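Local coordinates for protein phosphoserine aminotransferase (Bacillus circulans, PDB 2C0R) that catalyses the reversible, pyridoxal-phosphate-dependent transamination of 3-phosphohydroxypyruvate to phosphoserine, a step of serine biosynthesis, and a parallel step toward pyridoxine 5'-phosphate, at residues Lys69-Gln74 and Leu225-Tyr230; Gly92-Tyr97 and Gln140-Tyr145. The protein carries 1 engineered substitution. One frame throughout, in Å; residues are numbered along the deposited sequence.

Contact 1: residues Lys69-Gln74 and Leu225-Tyr230; sequences KVLFIQ and LRYDTY
Tyr230 and Tyr227 meet Leu71 and Ile73 where the short helix 227-232 packs on strand 68-73, an outermost strand, within this chain, of the mixed seven-stranded sheet that forms the core of this class-V aminotransferase. The CB of Tyr230 lies against both methyls of Leu71, with CD1 and CD2 each 3.9 Å away. Chi1 of -61° sets CG anti to the carbonyl carbon, and the side chain crosses that of Ile73 at about a right angle. CG1 of Ile73 sits over one face of the ring, 3.9 Å from its centroid and 16° off the normal, displaced toward the rim on the side of CD2 and CE2: a CH-pi contact. Further out, CZ faces CG2 of the same isoleucine. The hydroxyl at the tip is hydrogen-bonded to Met224 O and also accepts a hydrogen bond from a water, which in turn receives Gln74 N at 2.8 Å, so a buried polar end is satisfied at the point where the strand ends. A phenylalanine in place of Tyr230 would keep the ring but would probably leave Met224 O and this water without their mate and so weaken the tie to Gln74 N. Branched aliphatic residues suit the strand side because one side chain can touch both tyrosines: Leu71 CD1 reaches Tyr227 CD2 at 4.0 Å as well as Tyr230 CB. Helix 76-88 adds Met83 against both aromatic side chains. At the start of the helix, Arg226 grips Asp228 side-on through NE and NH2. Ile73 also bridges the pair of tyrosines: beyond CG1, its CD1 meets the edge of the Tyr227 ring, 3.9 Å from CE2.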
loop_
_atom_site.group_PDB
_atom_site.type_symbol
_atom_site.label_atom_id
_atom_site.label_comp_id
_atom_site.label_asym_id
_atom_site.label_seq_id
_atom_site.Cartn_x
_atom_site.Cartn_y
_atom_site.Cartn_z
ATOM N N LYS A 69 -0.486 12.719 -16.000
ATOM C CA LYS A 69 -1.347 11.679 -15.458
ATOM C C LYS A 69 -1.095 11.542 -13.963
ATOM O O LYS A 69 0.071 11.529 -13.543
ATOM C CB LYS A 69 -1.064 10.349 -16.156
ATOM C CG LYS A 69 -2.018 9.231 -15.744
ATOM C CD LYS A 69 -3.438 9.391 -16.267
ATOM C CE LYS A 69 -4.221 8.176 -15.748
ATOM N NZ LYS A 69 -5.692 8.339 -15.908
ATOM N N VAL A 70 -2.160 11.434 -13.193
ATOM C CA VAL A 70 -2.039 11.130 -11.775
ATOM C C VAL A 70 -2.058 9.603 -11.612
ATOM O O VAL A 70 -3.031 8.967 -12.005
ATOM C CB VAL A 70 -3.166 11.778 -10.963
ATOM C CG1 VAL A 70 -3.090 11.400 -9.499
ATOM C CG2 VAL A 70 -3.160 13.287 -11.168
ATOM N N LEU A 71 -0.972 9.076 -11.057
ATOM C CA LEU A 71 -0.866 7.678 -10.748
ATOM C C LEU A 71 -0.949 7.451 -9.249
ATOM O O LEU A 71 -0.480 8.288 -8.490
ATOM C CB LEU A 71 0.490 7.127 -11.263
ATOM C CG LEU A 71 0.811 7.456 -12.707
ATOM C CD1 LEU A 71 2.215 6.942 -13.037
ATOM C CD2 LEU A 71 -0.220 6.907 -13.688
ATOM N N PHE A 72 -1.476 6.308 -8.865
ATOM C CA PHE A 72 -1.465 5.881 -7.479
ATOM C C PHE A 72 -0.629 4.610 -7.426
ATOM O O PHE A 72 -1.016 3.582 -8.040
ATOM C CB PHE A 72 -2.863 5.612 -6.981
ATOM C CG PHE A 72 -3.760 6.845 -7.046
ATOM C CD1 PHE A 72 -4.935 6.818 -7.786
ATOM C CD2 PHE A 72 -3.363 7.990 -6.360
ATOM C CE1 PHE A 72 -5.775 7.916 -7.886
ATOM C CE2 PHE A 72 -4.183 9.084 -6.489
ATOM C CZ PHE A 72 -5.342 9.068 -7.260
ATOM N N ILE A 73 0.481 4.687 -6.732
ATOM C CA ILE A 73 1.460 3.593 -6.666
ATOM C C ILE A 73 1.679 3.197 -5.229
ATOM O O ILE A 73 1.726 4.103 -4.377
ATOM C CB ILE A 73 2.761 4.012 -7.360
ATOM C CG1 ILE A 73 2.462 4.556 -8.749
ATOM C CG2 ILE A 73 3.734 2.855 -7.345
ATOM C CD1 ILE A 73 3.650 4.934 -9.640
ATOM N N GLN A 74 1.817 1.915 -4.944
ATOM C CA GLN A 74 2.132 1.499 -3.587
ATOM C C GLN A 74 3.634 1.600 -3.386
ATOM O O GLN A 74 4.411 1.747 -4.339
ATOM C CB GLN A 74 1.607 0.079 -3.313
ATOM C CG GLN A 74 0.095 -0.052 -3.458
ATOM C CD GLN A 74 -0.371 -1.454 -3.173
ATOM O OE1 GLN A 74 -0.062 -1.955 -2.116
ATOM N NE2 GLN A 74 -1.113 -2.070 -4.119
ATOM N N LEU A 225 7.277 -2.095 -11.643
ATOM C CA LEU A 225 8.190 -0.971 -11.484
ATOM C C LEU A 225 8.346 -0.180 -12.767
ATOM O O LEU A 225 9.260 0.638 -12.871
ATOM C CB LEU A 225 9.545 -1.455 -10.967
ATOM C CG LEU A 225 9.480 -1.627 -9.436
ATOM C CD1 LEU A 225 10.736 -2.399 -9.054
ATOM C CD2 LEU A 225 9.360 -0.302 -8.707
ATOM N N ARG A 226 7.438 -0.379 -13.706
ATOM C CA ARG A 226 7.404 0.421 -14.921
ATOM C C ARG A 226 6.331 1.480 -14.791
ATOM O O ARG A 226 5.192 1.130 -14.415
ATOM C CB ARG A 226 7.055 -0.451 -16.143
ATOM C CG ARG A 226 8.231 -1.320 -16.567
ATOM C CD ARG A 226 7.775 -2.380 -17.574
ATOM N NE ARG A 226 7.273 -1.765 -18.803
ATOM C CZ ARG A 226 7.251 -2.366 -19.994
ATOM N NH1 ARG A 226 7.707 -3.594 -20.203
ATOM N NH2 ARG A 226 6.752 -1.647 -20.995
ATOM N N TYR A 227 6.619 2.746 -15.084
ATOM C CA TYR A 227 5.509 3.704 -15.051
ATOM C C TYR A 227 4.419 3.408 -16.074
ATOM O O TYR A 227 3.265 3.681 -15.741
ATOM C CB TYR A 227 6.018 5.164 -15.259
ATOM C CG TYR A 227 6.755 5.614 -14.018
ATOM C CD1 TYR A 227 8.109 5.884 -14.059
ATOM C CD2 TYR A 227 6.086 5.777 -12.795
ATOM C CE1 TYR A 227 8.814 6.309 -12.960
ATOM C CE2 TYR A 227 6.796 6.191 -11.650
ATOM C CZ TYR A 227 8.149 6.447 -11.762
ATOM O OH TYR A 227 8.836 6.825 -10.664
ATOM N N ASP A 228 4.763 2.900 -17.265
ATOM C CA ASP A 228 3.666 2.691 -18.249
ATOM C C ASP A 228 2.687 1.639 -17.776
ATOM O O ASP A 228 1.505 1.644 -18.186
ATOM C CB ASP A 228 4.302 2.390 -19.612
ATOM C CG ASP A 228 5.144 1.138 -19.718
ATOM O OD1 ASP A 228 5.272 0.333 -18.778
ATOM O OD2 ASP A 228 5.740 0.963 -20.814
ATOM N N THR A 229 3.107 0.743 -16.890
ATOM C CA THR A 229 2.098 -0.178 -16.290
ATOM C C THR A 229 0.979 0.599 -15.628
ATOM O O THR A 229 -0.188 0.213 -15.668
ATOM C CB THR A 229 2.764 -1.076 -15.234
ATOM O OG1 THR A 229 3.729 -1.840 -15.953
ATOM C CG2 THR A 229 1.736 -1.973 -14.518
ATOM N N TYR A 230 1.333 1.672 -14.906
ATOM C CA TYR A 230 0.327 2.496 -14.205
ATOM C C TYR A 230 -0.381 3.386 -15.203
ATOM O O TYR A 230 -1.607 3.521 -15.089
ATOM C CB TYR A 230 0.977 3.287 -13.058
ATOM C CG TYR A 230 1.584 2.327 -12.051
ATOM C CD1 TYR A 230 2.858 1.820 -12.166
ATOM C CD2 TYR A 230 0.820 1.925 -10.955
ATOM C CE1 TYR A 230 3.391 0.956 -11.248
ATOM C CE2 TYR A 230 1.338 1.034 -10.010
ATOM C CZ TYR A 230 2.617 0.557 -10.172
ATOM O OH TYR A 230 3.146 -0.325 -9.245
HETATM O O HOH W 1 1.729 -0.247 -6.714
#

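Contact 2: residues Gly92-Tyr97 and Gln140-Tyr145; sequences GQTANY and QDNAAY
Thr94 and Asn142 meet through two first torsions: chi1 of 49° places Thr94 OG1, and chi1 of 58° places Asn142 CG, each between its own backbone N and carbonyl carbon. CG of Tyr145 takes the same position, and its ring lies beside Ala95 and Tyr97. Asn142, in a type I turn from Gln140 to Ala143, uses its amide to hold the start of the neighbouring strand. Its ND2 donates to Gly92 O at 3.0 Å, from above the carbonyl plane, while its OD1, whose position is less certain, receives Thr94 OG1. The backbones join as parallel strands: Thr94 N donates to Asn142 O, and Thr94 O receives Ala144 N at 2.9 Å in a nearly straight bond. Ala143 CA also comes within 3.3 Å of Thr94 O in a CA-H...O contact. Farther along, Asn96 N reaches Tyr145 O, and Tyr145 OH donates to Tyr97 OH at 2.6 Å, joining the two phenols while their ring planes stand 77° apart. CB of Ala95 lies 3.5 Å from Tyr145 CZ, an approach that suits a side chain no larger than methyl. The pair forms adjacent parallel strands of the sheet, with strand 117-122 bonded to the other edge of 94-99, and with helices 76-88 and 102-114 packing on Tyr145.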
loop_
_atom_site.group_PDB
_atom_site.type_symbol
_atom_site.label_atom_id
_atom_site.label_comp_id
_atom_site.label_asym_id
_atom_site.label_seq_id
_atom_site.Cartn_x
_atom_site.Cartn_y
_atom_site.Cartn_z
ATOM N N GLY A 92 25.349 5.727 -19.811
ATOM C CA GLY A 92 25.849 6.942 -20.436
ATOM C C GLY A 92 25.157 8.205 -19.941
ATOM O O GLY A 92 25.555 9.316 -20.326
ATOM N N GLN A 93 24.113 8.125 -19.109
ATOM C CA GLN A 93 23.528 9.345 -18.542
ATOM C C GLN A 93 23.875 9.426 -17.056
ATOM O O GLN A 93 24.372 8.434 -16.501
ATOM C CB GLN A 93 22.009 9.367 -18.680
ATOM C CG GLN A 93 21.489 9.373 -20.114
ATOM C CD GLN A 93 19.968 9.319 -20.087
ATOM O OE1 GLN A 93 19.368 8.455 -19.430
ATOM N NE2 GLN A 93 19.325 10.254 -20.757
ATOM N N THR A 94 23.605 10.557 -16.402
ATOM C CA THR A 94 23.749 10.692 -14.962
ATOM C C THR A 94 22.426 11.069 -14.312
ATOM O O THR A 94 21.715 11.922 -14.861
ATOM C CB THR A 94 24.794 11.741 -14.550
ATOM O OG1 THR A 94 24.540 12.952 -15.279
ATOM C CG2 THR A 94 26.226 11.320 -14.910
ATOM N N ALA A 95 22.115 10.481 -13.156
ATOM C CA ALA A 95 20.946 10.895 -12.376
ATOM C C ALA A 95 21.464 12.021 -11.481
ATOM O O ALA A 95 22.301 11.757 -10.605
ATOM C CB ALA A 95 20.397 9.743 -11.591
ATOM N N ASN A 96 20.966 13.223 -11.774
ATOM C CA ASN A 96 21.397 14.409 -11.060
ATOM C C ASN A 96 20.493 14.718 -9.876
ATOM O O ASN A 96 19.252 14.732 -10.033
ATOM C CB ASN A 96 21.416 15.624 -11.993
ATOM C CG ASN A 96 22.595 15.477 -12.979
ATOM O OD1 ASN A 96 22.843 14.383 -13.468
ATOM N ND2 ASN A 96 23.286 16.554 -13.229
ATOM N N TYR A 97 21.130 14.986 -8.729
ATOM C CA TYR A 97 20.436 15.224 -7.452
ATOM C C TYR A 97 20.817 16.562 -6.825
ATOM O O TYR A 97 21.988 16.940 -6.880
ATOM C CB TYR A 97 20.731 14.057 -6.462
ATOM C CG TYR A 97 19.845 12.874 -6.890
ATOM C CD1 TYR A 97 20.229 12.066 -7.949
ATOM C CD2 TYR A 97 18.654 12.615 -6.232
ATOM C CE1 TYR A 97 19.477 10.998 -8.360
ATOM C CE2 TYR A 97 17.875 11.540 -6.669
ATOM C CZ TYR A 97 18.293 10.746 -7.712
ATOM O OH TYR A 97 17.521 9.697 -8.174
ATOM N N GLN A 140 24.994 17.826 -14.903
ATOM C CA GLN A 140 25.984 17.293 -15.854
ATOM C C GLN A 140 25.377 17.177 -17.229
ATOM O O GLN A 140 24.157 16.966 -17.354
ATOM C CB GLN A 140 26.401 15.911 -15.338
ATOM C CG GLN A 140 27.326 15.267 -16.372
ATOM C CD GLN A 140 28.530 14.666 -15.653
ATOM O OE1 GLN A 140 29.386 15.458 -15.246
ATOM N NE2 GLN A 140 28.551 13.344 -15.533
ATOM N N ASP A 141 26.138 17.239 -18.296
ATOM C CA ASP A 141 25.580 17.289 -19.649
ATOM C C ASP A 141 24.809 16.024 -19.902
ATOM O O ASP A 141 23.862 15.934 -20.676
ATOM C CB ASP A 141 26.687 17.516 -20.665
ATOM C CG ASP A 141 27.536 16.336 -21.066
ATOM O OD1 ASP A 141 28.395 15.862 -20.278
ATOM O OD2 ASP A 141 27.387 15.841 -22.211
ATOM N N ASN A 142 25.198 14.941 -19.205
ATOM C CA ASN A 142 24.451 13.763 -19.661
ATOM C C ASN A 142 23.283 13.503 -18.720
ATOM O O ASN A 142 22.913 12.337 -18.519
ATOM C CB ASN A 142 25.414 12.574 -19.791
ATOM C CG ASN A 142 26.089 12.304 -18.444
ATOM O OD1 ASN A 142 25.963 13.126 -17.548
ATOM N ND2 ASN A 142 26.772 11.167 -18.336
ATOM N N ALA A 143 22.703 14.555 -18.123
ATOM C CA ALA A 143 21.678 14.338 -17.106
ATOM C C ALA A 143 20.405 13.682 -17.669
ATOM O O ALA A 143 19.872 14.176 -18.659
ATOM C CB ALA A 143 21.274 15.653 -16.428
ATOM N N ALA A 144 19.923 12.636 -17.000
ATOM C CA ALA A 144 18.672 11.995 -17.339
ATOM C C ALA A 144 17.514 12.788 -16.778
ATOM O O ALA A 144 16.395 12.799 -17.246
ATOM C CB ALA A 144 18.648 10.570 -16.779
ATOM N N TYR A 145 17.838 13.434 -15.647
ATOM C CA TYR A 145 16.811 14.164 -14.901
ATOM C C TYR A 145 17.543 14.947 -13.810
ATOM O O TYR A 145 18.709 14.679 -13.565
ATOM C CB TYR A 145 15.747 13.313 -14.238
ATOM C CG TYR A 145 16.158 12.220 -13.296
ATOM C CD1 TYR A 145 16.452 12.459 -11.952
ATOM C CD2 TYR A 145 16.260 10.905 -13.748
ATOM C CE1 TYR A 145 16.842 11.417 -11.118
ATOM C CE2 TYR A 145 16.626 9.859 -12.912
ATOM C CZ TYR A 145 16.911 10.117 -11.592
ATOM O OH TYR A 145 17.277 9.112 -10.717
#

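Overall arrangement
From the N terminus the chain runs through helices 17-25 and 45-61 before it lays down strand 68-73, passes through helix 76-88, and reaches strand 94-99. After helix 102-114 and strand 117-122 it returns at 140-145, where contact 2 closes a loop of 42 residues. It then builds the remaining strands of the sheet before arriving at helix 227-232, where contact 1 closes a loop of 150 residues. The shorter loop therefore lies wholly within the longer one. Both contacts reach the same seven-stranded sheet, contact 1 at the 68-73 border and contact 2 near the opposite border, their centres about 22 Å apart. Helix 76-88 packs against side chains of both.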